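Local coordinates for polycomb protein Scm (Drosophila melanogaster, PDB 5J8Y) that pairs through its SAM domain with the SAM domain of Sfmbt and thereby probably helps link PRC1 to PhoRC at Polycomb response elements, at residues A[48-51]-A[55-58]; A[67-70]-A[76-79]. One frame throughout, in Å; residues are numbered along the deposited sequence.

Both contacts fasten loop segments to helices of one small, all-helical SAM domain. Interaction 1 comes first along the chain and joins helix 47-53 to the loop leading into helix 58-71; interaction 2 opens only after it has closed and ties the far part of helix 58-71 to the C-terminal tail. Their centres lie 14 Å apart, yet they meet in the interior, where M50 CE packs on L78 CD2 at 3.5 Å. Helix 58-71 thus runs from one contact to the other, and the tail folds back toward helix 47-53, so that the two contacts share a stretch of the hydrophobic core.

Interaction 1: residues A[48-51]-A[55-58]; sequences EMMM and GLKE. Unlike the reference sequence in segment 55-58: E58 (reference Leu).
The backbone carbonyl of M50 faces the turn that follows its own helix, and the amide of L56 gives it a weak hydrogen bond, with L56 N 3.4 Å from M50 O and an N-H...O angle of 161°. G55 is the first residue to leave the helical conformation, and its positive phi of 76° turns the chain so that L56 comes back beside the helix.

The apolar contacts lie on an inner and an outer side. Inside, L56 CD1 rests against M50 CB at 4.2 Å, a loose touch between buried side chains; the rest of M50 leads off toward L78, while I64 of helix 58-71 touches both M50 and L56. On the outer side M51 extends alongside the turn, and a bend at chi3 (63°) carries its terminal methyl to the start of helix 58-71, where M51 CE meets E58 CG at 3.8 Å. The two chains cross at a slant, methyl against methylene, and A61 also touches M51. The E58 side chain, which replaces the leucine of the reference sequence, meets M51 through CG and runs on extended toward the carboxylate. K57 stands at the N-cap position of helix 58-71.

A contact of a different kind lies nearer the backbone, where M51 CG packs on the carbonyl oxygen of L56, 3.5 Å from L56 O.

With a weak bond at M50 O and carbon contacts around it, the contact joins backbone bonding to methionine packing and uses no charge pairing between the two segments.

Interaction 2: residues A[67-70]-A[76-79]; sequences LVNK and NNLA
N69 reaches from helix 58-71 to the backbone of L78 and is gripped there by two hydrogen bonds, one to the N-H and one to the C=O of that same residue. L78 N donates to N69 OD1 at 2.7 Å, arriving in the carbonyl plane on a lone pair. In return N69 ND2 donates to L78 O at 3.1 Å, nearly straight at 163° and close to the plane of its own amide. The paired bonds fix the rotation of the amide, and with CG anti to the carbonyl carbon (chi1 -71°) the group projects directly at the tail. An alanine here would remove both bonds and is likely to leave the N-H and C=O of L78 without these mates, the tail then being less firmly held to the helix.

Beneath this polar pair the contact is closed and apolar: V68 CG1 sits against both methyls of L78, 3.9 Å from L78 CD2. The outer side is looser. N77, an exposed residue, sets its amide across that of N69, the planes 62° apart and N77 OD1 3.5 Å from N69 CG.

The asparagine amide thus takes the place of a neighbouring backbone peptide group, accepting from the N-H and donating to the C=O of one residue, and so docks the extended tail against helix 58-71, the C-terminal helix of the five-helix SAM domain.

Interaction 1: residues A[48-51]-A[55-58]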
loop_
_atom_site.group_PDB
_atom_site.type_symbol
_atom_site.label_atom_id
_atom_site.label_comp_id
_atom_site.label_asym_id
_atom_site.label_seq_id
_atom_site.Cartn_x
_atom_site.Cartn_y
_atom_site.Cartn_z
ATOM N N GLU A 48 -11.116 -4.034 -2.553
ATOM C CA GLU A 48 -10.907 -5.121 -1.637
ATOM C C GLU A 48 -10.139 -4.716 -0.387
ATOM O O GLU A 48 -10.615 -4.950 0.676
ATOM C CB GLU A 48 -10.196 -6.276 -2.312
ATOM C CG GLU A 48 -11.013 -7.001 -3.346
ATOM C CD GLU A 48 -11.377 -6.193 -4.572
ATOM O OE1 GLU A 48 -10.666 -5.300 -4.981
ATOM O OE2 GLU A 48 -12.430 -6.497 -5.121
ATOM N N MET A 49 -8.975 -4.119 -0.542
ATOM C CA MET A 49 -8.135 -3.689 0.575
ATOM C C MET A 49 -8.849 -2.639 1.425
ATOM O O MET A 49 -8.680 -2.595 2.644
ATOM C CB MET A 49 -6.804 -3.129 0.065
ATOM C CG MET A 49 -5.926 -4.152 -0.648
ATOM S SD MET A 49 -5.391 -5.508 0.412
ATOM C CE MET A 49 -4.205 -4.674 1.463
ATOM N N MET A 50 -9.649 -1.801 0.774
ATOM C CA MET A 50 -10.412 -0.766 1.468
ATOM C C MET A 50 -11.428 -1.357 2.436
ATOM O O MET A 50 -11.486 -0.976 3.603
ATOM C CB MET A 50 -11.147 0.122 0.466
ATOM C CG MET A 50 -10.264 1.053 -0.332
ATOM S SD MET A 50 -11.267 2.134 -1.366
ATOM C CE MET A 50 -10.238 2.267 -2.821
ATOM N N MET A 51 -12.240 -2.282 1.944
ATOM C CA MET A 51 -13.345 -2.803 2.734
ATOM C C MET A 51 -12.896 -3.913 3.677
ATOM O O MET A 51 -13.457 -4.072 4.761
ATOM C CB MET A 51 -14.458 -3.302 1.812
ATOM C CG MET A 51 -15.133 -2.182 1.033
ATOM S SD MET A 51 -16.481 -2.736 -0.032
ATOM C CE MET A 51 -17.628 -3.390 1.178
ATOM N N GLY A 55 -11.765 -1.130 6.735
ATOM C CA GLY A 55 -13.050 -1.165 7.410
ATOM C C GLY A 55 -14.073 -0.191 6.856
ATOM O O GLY A 55 -15.087 0.087 7.496
ATOM N N LEU A 56 -13.809 0.329 5.663
ATOM C CA LEU A 56 -14.710 1.284 5.030
ATOM C C LEU A 56 -15.969 0.587 4.520
ATOM O O LEU A 56 -15.895 -0.511 3.970
ATOM C CB LEU A 56 -13.997 1.999 3.881
ATOM C CG LEU A 56 -12.929 3.010 4.298
ATOM C CD1 LEU A 56 -11.882 3.174 3.204
ATOM C CD2 LEU A 56 -13.570 4.351 4.628
ATOM N N LYS A 57 -17.113 1.225 4.653
ATOM C CA LYS A 57 -18.387 0.686 4.158
ATOM C C LYS A 57 -18.464 0.793 2.646
ATOM O O LYS A 57 -17.654 1.400 2.036
ATOM C CB LYS A 57 -19.603 1.432 4.752
ATOM C CG LYS A 57 -19.619 1.690 6.249
ATOM C CD LYS A 57 -19.526 0.459 7.109
ATOM C CE LYS A 57 -19.999 0.732 8.544
ATOM N NZ LYS A 57 -21.409 1.111 8.637
ATOM N N GLU A 58 -19.497 0.225 2.072
ATOM C CA GLU A 58 -19.687 0.266 0.650
ATOM C C GLU A 58 -19.749 1.662 0.127
ATOM O O GLU A 58 -19.152 1.937 -0.848
ATOM C CB GLU A 58 -20.975 -0.449 0.243
ATOM C CG GLU A 58 -20.806 -1.852 -0.180
ATOM C CD GLU A 58 -21.970 -2.356 -0.981
ATOM O OE1 GLU A 58 -22.056 -3.553 -1.065
ATOM O OE2 GLU A 58 -22.769 -1.585 -1.499
#

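Interaction 2: residues A[67-70]-A[76-79]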
loop_
_atom_site.group_PDB
_atom_site.type_symbol
_atom_site.label_atom_id
_atom_site.label_comp_id
_atom_site.label_asym_id
_atom_site.label_seq_id
_atom_site.Cartn_x
_atom_site.Cartn_y
_atom_site.Cartn_z
ATOM N N LEU A 67 -12.895 8.718 -6.704
ATOM C CA LEU A 67 -11.922 9.787 -6.569
ATOM C C LEU A 67 -10.543 9.348 -7.092
ATOM O O LEU A 67 -9.902 10.057 -7.797
ATOM C CB LEU A 67 -11.868 10.268 -5.128
ATOM C CG LEU A 67 -13.126 11.056 -4.727
ATOM C CD1 LEU A 67 -13.182 11.358 -3.252
ATOM C CD2 LEU A 67 -13.209 12.325 -5.535
ATOM N N VAL A 68 -10.139 8.146 -6.757
ATOM C CA VAL A 68 -8.858 7.623 -7.223
ATOM C C VAL A 68 -8.882 7.497 -8.748
ATOM O O VAL A 68 -7.909 7.830 -9.420
ATOM C CB VAL A 68 -8.525 6.260 -6.578
ATOM C CG1 VAL A 68 -7.246 5.666 -7.175
ATOM C CG2 VAL A 68 -8.366 6.413 -5.079
ATOM N N ASN A 69 -10.007 7.048 -9.275
ATOM C CA ASN A 69 -10.178 6.911 -10.692
ATOM C C ASN A 69 -10.003 8.207 -11.440
ATOM O O ASN A 69 -9.553 8.175 -12.507
ATOM C CB ASN A 69 -11.499 6.263 -11.071
ATOM C CG ASN A 69 -11.555 4.828 -10.735
ATOM O OD1 ASN A 69 -10.587 4.216 -10.480
ATOM N ND2 ASN A 69 -12.707 4.322 -10.713
ATOM N N LYS A 70 -10.368 9.330 -10.862
ATOM C CA LYS A 70 -10.170 10.609 -11.502
ATOM C C LYS A 70 -8.709 11.008 -11.729
ATOM O O LYS A 70 -8.435 11.759 -12.562
ATOM C CB LYS A 70 -10.895 11.708 -10.749
ATOM C CG LYS A 70 -12.411 11.585 -10.761
ATOM C CD LYS A 70 -13.031 12.483 -9.717
ATOM C CE LYS A 70 -14.529 12.470 -9.797
ATOM N NZ LYS A 70 -15.135 12.794 -8.485
ATOM N N ASN A 76 -5.874 0.732 -13.962
ATOM C CA ASN A 76 -7.215 0.189 -13.969
ATOM C C ASN A 76 -8.152 0.917 -13.006
ATOM O O ASN A 76 -7.800 1.224 -11.923
ATOM C CB ASN A 76 -7.218 -1.323 -13.671
ATOM C CG ASN A 76 -6.458 -2.116 -14.691
ATOM O OD1 ASN A 76 -6.121 -1.623 -15.734
ATOM N ND2 ASN A 76 -6.148 -3.335 -14.354
ATOM N N ASN A 77 -9.350 1.225 -13.474
ATOM C CA ASN A 77 -10.370 1.812 -12.630
ATOM C C ASN A 77 -10.698 0.941 -11.434
ATOM O O ASN A 77 -10.945 -0.208 -11.588
ATOM C CB ASN A 77 -11.648 2.100 -13.424
ATOM C CG ASN A 77 -11.459 3.232 -14.412
ATOM O OD1 ASN A 77 -10.866 4.230 -14.093
ATOM N ND2 ASN A 77 -11.963 3.062 -15.604
ATOM N N LEU A 78 -10.685 1.529 -10.247
ATOM C CA LEU A 78 -11.114 0.830 -9.044
ATOM C C LEU A 78 -12.629 0.673 -9.069
ATOM O O LEU A 78 -13.345 1.587 -9.481
ATOM C CB LEU A 78 -10.680 1.582 -7.783
ATOM C CG LEU A 78 -9.198 1.567 -7.393
ATOM C CD1 LEU A 78 -8.297 2.116 -8.491
ATOM C CD2 LEU A 78 -9.012 2.358 -6.113
ATOM N N ALA A 79 -13.084 -0.475 -8.677
ATOM C CA ALA A 79 -14.474 -0.746 -8.639
ATOM C C ALA A 79 -14.838 -1.890 -7.711
ATOM O O ALA A 79 -14.096 -2.787 -7.500
ATOM C CB ALA A 79 -15.002 -1.008 -10.034
#